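Local coordinates for protein succinylglutamate desuccinylase/aspartoacylase (Shewanella frigidimarina, PDB 3LWU) that probably acts as a zinc-dependent hydrolase of the succinylglutamate desuccinylase/aspartoacylase family, at residues Thr40-Ser45 with Leu91-Asn96; Thr21-Ser26 with Tyr44-Ser49. One frame throughout, in Å; residues are numbered along the deposited sequence.

Interaction 1. Residues Thr40-Ser45 with Leu91-Asn96; sequences TVPIYS and LAPLAN
The phenol ring of Y44 meets P93 with its edge. P93 CG lies near the plane of the ring, 4.0 Å from Y44 CE2, and the two side chains cross at about a right angle. M77 of helix 68-80 packs against the same tyrosine. Its hydroxyl is hydrogen-bonded to I343 O and Y346 N of the second subunit, so the ring sits at a subunit interface.

Beside this ring contact the backbones pair. Y44 and L91 form an antiparallel hydrogen-bonded pair. Y44 N donates to L91 O at 3.1 Å. L91 N donates to Y44 O at 2.8 Å. I43 CA adds a CH contact to L91 O.

Regular pairing stops at A92. The next hydrogen-bonded pair in this register would be P42 with P93, and neither proline has an N-H to give. From here side chains fill the contact. I43 CD1 touches A92 CB at 3.5 Å; CG1 stands beside the backbone N (chi1 -57°) and its CD1 reaches this methyl. V41 uses both branches: CG1 lies 3.6 Å from P93 O, and CG2 reaches A95 O. P42 lays its CD and CG near P93 O. A water bridges strand and loop, donating to T40 O at 2.7 Å and to L94 O. L94 N donates to N70 OD1. The A95 side chain lies about 11 Å from the zinc ion.

N96 follows at the N-cap of helix 97-100, its OD1 accepting from G99 N. The contact is thus the end of a buried beta strand running into a loop and a helix near the metal site, consistent with the M14-type zinc hydrolase fold of the family.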
# COMPACT_ATOMS: atom_id res chain seq x y z
N THR A 40 -19.79 3.30 -10.17
CA THR A 40 -20.69 4.30 -10.72
C THR A 40 -20.36 5.72 -10.22
O THR A 40 -19.76 5.92 -9.13
CB THR A 40 -22.17 3.94 -10.40
OG1 THR A 40 -22.37 4.03 -9.01
CG2 THR A 40 -22.53 2.51 -10.79
N VAL A 41 -20.69 6.70 -11.06
CA VAL A 41 -20.55 8.12 -10.79
C VAL A 41 -21.93 8.74 -10.86
O VAL A 41 -22.64 8.50 -11.83
CB VAL A 41 -19.65 8.78 -11.83
CG1 VAL A 41 -19.61 10.29 -11.65
CG2 VAL A 41 -18.24 8.15 -11.77
N PRO A 42 -22.32 9.52 -9.83
CA PRO A 42 -23.60 10.21 -9.84
C PRO A 42 -23.51 11.47 -10.71
O PRO A 42 -22.52 12.17 -10.67
CB PRO A 42 -23.81 10.57 -8.37
CG PRO A 42 -22.45 10.66 -7.78
CD PRO A 42 -21.57 9.73 -8.58
N ILE A 43 -24.55 11.71 -11.50
CA ILE A 43 -24.64 12.82 -12.43
C ILE A 43 -25.90 13.62 -12.07
O ILE A 43 -27.00 13.06 -11.87
CB ILE A 43 -24.68 12.31 -13.91
CG1 ILE A 43 -23.43 11.43 -14.24
CG2 ILE A 43 -24.80 13.46 -14.91
CD1 ILE A 43 -22.10 12.16 -14.21
N TYR A 44 -25.72 14.94 -11.97
CA TYR A 44 -26.77 15.89 -11.69
C TYR A 44 -26.79 16.85 -12.86
O TYR A 44 -25.75 17.34 -13.30
CB TYR A 44 -26.46 16.69 -10.40
CG TYR A 44 -26.42 15.83 -9.17
CD1 TYR A 44 -27.58 15.43 -8.55
CD2 TYR A 44 -25.22 15.38 -8.64
CE1 TYR A 44 -27.56 14.61 -7.38
CE2 TYR A 44 -25.18 14.54 -7.49
CZ TYR A 44 -26.37 14.18 -6.87
OH TYR A 44 -26.36 13.41 -5.73
N SER A 45 -27.98 17.11 -13.35
CA SER A 45 -28.14 17.98 -14.50
C SER A 45 -29.16 19.09 -14.22
O SER A 45 -30.28 18.81 -13.84
CB SER A 45 -28.57 17.14 -15.71
OG SER A 45 -28.90 17.99 -16.78
N LEU A 91 -23.05 18.09 -13.57
CA LEU A 91 -22.07 17.99 -12.51
C LEU A 91 -21.82 16.52 -12.20
O LEU A 91 -22.77 15.76 -12.05
CB LEU A 91 -22.54 18.77 -11.27
CG LEU A 91 -22.82 20.25 -11.60
CD1 LEU A 91 -24.32 20.40 -11.81
CD2 LEU A 91 -22.34 21.20 -10.49
N ALA A 92 -20.54 16.16 -12.09
CA ALA A 92 -20.13 14.78 -11.81
C ALA A 92 -19.22 14.79 -10.59
O ALA A 92 -18.00 14.80 -10.74
CB ALA A 92 -19.42 14.15 -13.02
N PRO A 93 -19.81 14.83 -9.38
CA PRO A 93 -18.94 14.70 -8.22
C PRO A 93 -18.54 13.24 -8.03
O PRO A 93 -19.07 12.36 -8.70
CB PRO A 93 -19.81 15.20 -7.08
CG PRO A 93 -21.16 14.81 -7.47
CD PRO A 93 -21.21 14.96 -8.98
N LEU A 94 -17.59 12.98 -7.14
CA LEU A 94 -17.19 11.59 -6.84
C LEU A 94 -16.89 10.83 -8.14
O LEU A 94 -17.38 9.73 -8.35
CB LEU A 94 -18.29 10.89 -6.03
CG LEU A 94 -18.68 11.52 -4.68
CD1 LEU A 94 -19.99 10.84 -4.13
CD2 LEU A 94 -17.58 11.50 -3.57
N ALA A 95 -16.08 11.42 -9.01
CA ALA A 95 -15.96 10.92 -10.37
C ALA A 95 -15.02 9.73 -10.52
O ALA A 95 -14.93 9.18 -11.60
CB ALA A 95 -15.53 12.06 -11.34
N ASN A 96 -14.31 9.34 -9.46
CA ASN A 96 -13.45 8.19 -9.53
C ASN A 96 -13.62 7.33 -8.30
O ASN A 96 -12.77 7.33 -7.39
CB ASN A 96 -11.99 8.61 -9.72
CG ASN A 96 -11.04 7.40 -9.82
OD1 ASN A 96 -11.51 6.26 -9.84
ND2 ASN A 96 -9.71 7.65 -9.91
O HOH W 1 -18.91 7.66 -7.21

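Interaction 2. Residues Thr21-Ser26 with Tyr44-Ser49; sequences TKAIQS and YSFMGS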
# COMPACT_ATOMS: atom_id res chain seq x y z
N THR A 21 -35.29 20.08 -5.29
CA THR A 21 -34.21 20.39 -6.26
C THR A 21 -34.64 20.41 -7.74
O THR A 21 -35.44 19.58 -8.17
CB THR A 21 -33.01 19.45 -6.18
OG1 THR A 21 -32.02 19.87 -7.14
CG2 THR A 21 -33.43 18.03 -6.51
N LYS A 22 -34.08 21.35 -8.50
CA LYS A 22 -34.27 21.42 -9.97
C LYS A 22 -33.46 20.36 -10.70
O LYS A 22 -33.76 20.05 -11.83
CB LYS A 22 -33.82 22.79 -10.53
CG LYS A 22 -34.61 23.95 -10.05
CD LYS A 22 -34.40 25.23 -10.86
CE LYS A 22 -33.02 25.80 -10.71
NZ LYS A 22 -33.06 27.30 -10.81
N ALA A 23 -32.44 19.82 -10.05
CA ALA A 23 -31.53 18.85 -10.67
C ALA A 23 -32.22 17.51 -10.99
O ALA A 23 -32.97 16.99 -10.17
CB ALA A 23 -30.33 18.59 -9.75
N ILE A 24 -31.99 17.00 -12.20
CA ILE A 24 -32.32 15.61 -12.52
C ILE A 24 -31.06 14.77 -12.21
O ILE A 24 -29.97 15.08 -12.70
CB ILE A 24 -32.65 15.44 -14.02
CG1 ILE A 24 -33.79 16.39 -14.49
CG2 ILE A 24 -32.94 13.97 -14.32
CD1 ILE A 24 -34.88 16.67 -13.44
N GLN A 25 -31.23 13.73 -11.38
CA GLN A 25 -30.13 12.84 -10.94
C GLN A 25 -30.08 11.56 -11.76
O GLN A 25 -31.08 10.92 -11.93
CB GLN A 25 -30.29 12.47 -9.47
CG GLN A 25 -29.15 11.58 -8.94
CD GLN A 25 -29.05 11.55 -7.42
OE1 GLN A 25 -29.84 12.18 -6.73
NE2 GLN A 25 -28.05 10.84 -6.89
N SER A 26 -28.91 11.20 -12.29
CA SER A 26 -28.75 9.90 -12.94
C SER A 26 -27.41 9.32 -12.50
O SER A 26 -26.78 9.83 -11.56
CB SER A 26 -28.82 10.01 -14.47
OG SER A 26 -27.90 10.98 -14.92
N TYR A 44 -25.72 14.94 -11.97
CA TYR A 44 -26.77 15.89 -11.69
C TYR A 44 -26.79 16.85 -12.86
O TYR A 44 -25.75 17.34 -13.30
CB TYR A 44 -26.46 16.69 -10.40
CG TYR A 44 -26.42 15.83 -9.17
CD1 TYR A 44 -27.58 15.43 -8.55
CD2 TYR A 44 -25.22 15.38 -8.64
CE1 TYR A 44 -27.56 14.61 -7.38
CE2 TYR A 44 -25.18 14.54 -7.49
CZ TYR A 44 -26.37 14.18 -6.87
OH TYR A 44 -26.36 13.41 -5.73
N SER A 45 -27.98 17.11 -13.35
CA SER A 45 -28.14 17.98 -14.50
C SER A 45 -29.16 19.09 -14.22
O SER A 45 -30.28 18.81 -13.84
CB SER A 45 -28.57 17.14 -15.71
OG SER A 45 -28.90 17.99 -16.78
N PHE A 46 -28.73 20.36 -14.35
CA PHE A 46 -29.65 21.48 -14.33
C PHE A 46 -29.91 21.87 -15.77
O PHE A 46 -29.03 22.37 -16.46
CB PHE A 46 -29.06 22.68 -13.56
CG PHE A 46 -29.01 22.51 -12.03
CD1 PHE A 46 -28.01 21.80 -11.44
CD2 PHE A 46 -29.97 23.07 -11.23
CE1 PHE A 46 -27.99 21.63 -10.06
CE2 PHE A 46 -29.94 22.94 -9.88
CZ PHE A 46 -28.96 22.21 -9.29
N MSE A 47 -31.11 21.61 -16.25
CA MSE A 47 -31.46 21.87 -17.66
C MSE A 47 -31.46 23.33 -17.92
O MSE A 47 -32.06 24.05 -17.16
CB MSE A 47 -32.89 21.49 -17.94
CG MSE A 47 -33.11 20.12 -18.42
SE MSE A 47 -35.04 20.13 -18.85
CE MSE A 47 -35.22 18.37 -17.96
N GLY A 48 -30.87 23.77 -19.02
CA GLY A 48 -30.97 25.15 -19.42
C GLY A 48 -32.32 25.44 -20.08
O GLY A 48 -32.85 24.58 -20.74
N SER A 49 -32.86 26.63 -19.86
CA SER A 49 -34.13 27.08 -20.46
C SER A 49 -33.98 27.70 -21.85
O SER A 49 -34.97 27.91 -22.52
CB SER A 49 -34.85 28.09 -19.52
OG SER A 49 -33.99 29.15 -19.12
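Q25 holds CG opposite its backbone N (chi1 -179°) and stays extended beyond it, which lays the chain beside Y44, both pointing the same way. Q25 CD comes 3.4 Å from Y44 CE1, with the amide and ring planes 49° apart. Q25 NE2 is near the tyrosine hydroxyl but at a poor angle for a hydrogen bond; it donates to D344 O of the second subunit instead. In F46, CG beside the backbone N (chi1 -73°) brings the ring to A23. A23 CB sits over one face in a CH-pi contact, 4.1 Å from the F46 ring centroid. K22 CB lies 3.9 Å from F46 CD2, and the K22 and F46 side chains cross at about a right angle.

I24 and S45 form an antiparallel hydrogen-bonded pair, with side chains on the opposite face from Y44 and Q25. I24 N donates to S45 O at 3.0 Å, and S45 N to I24 O at 2.9 Å. T21 OG1 accepts from A23 N in an ST turn and is hydrogen-bonded to E81 OE2. I24 CG1 touches selenomethionine M47 CE.

With an alanine at Y44, I343 O and Y346 N of the second subunit would probably lose their phenol partner, and Q25 the ring it lies along.

The chemistry is mixed: backbone bonds set the hairpin pairing, aromatic rings receive aliphatic groups, and amide and phenol ends serve the subunit interface.

How the interactions relate
Interactions 1 and 2 flank the same strand, 38-46. Interaction 1 joins it to strand 89-92 and the loop beyond; interaction 2 joins it to strand 24-32, its hairpin partner. Y44 and S45 belong to both. The two contacts also meet directly: I43 O and S26 N, 2.7 Å apart, are probably hydrogen-bonded. Interaction 1 is buried, nearer the zinc site, and made mostly of aliphatic groups, prolines and one bridging water. Interaction 2 lies further out, partly buried and away from the annotated sites. It has exposed lysine and glutamine by its aromatic rings, and an exposed isoleucine on the other face. Both touch the second subunit.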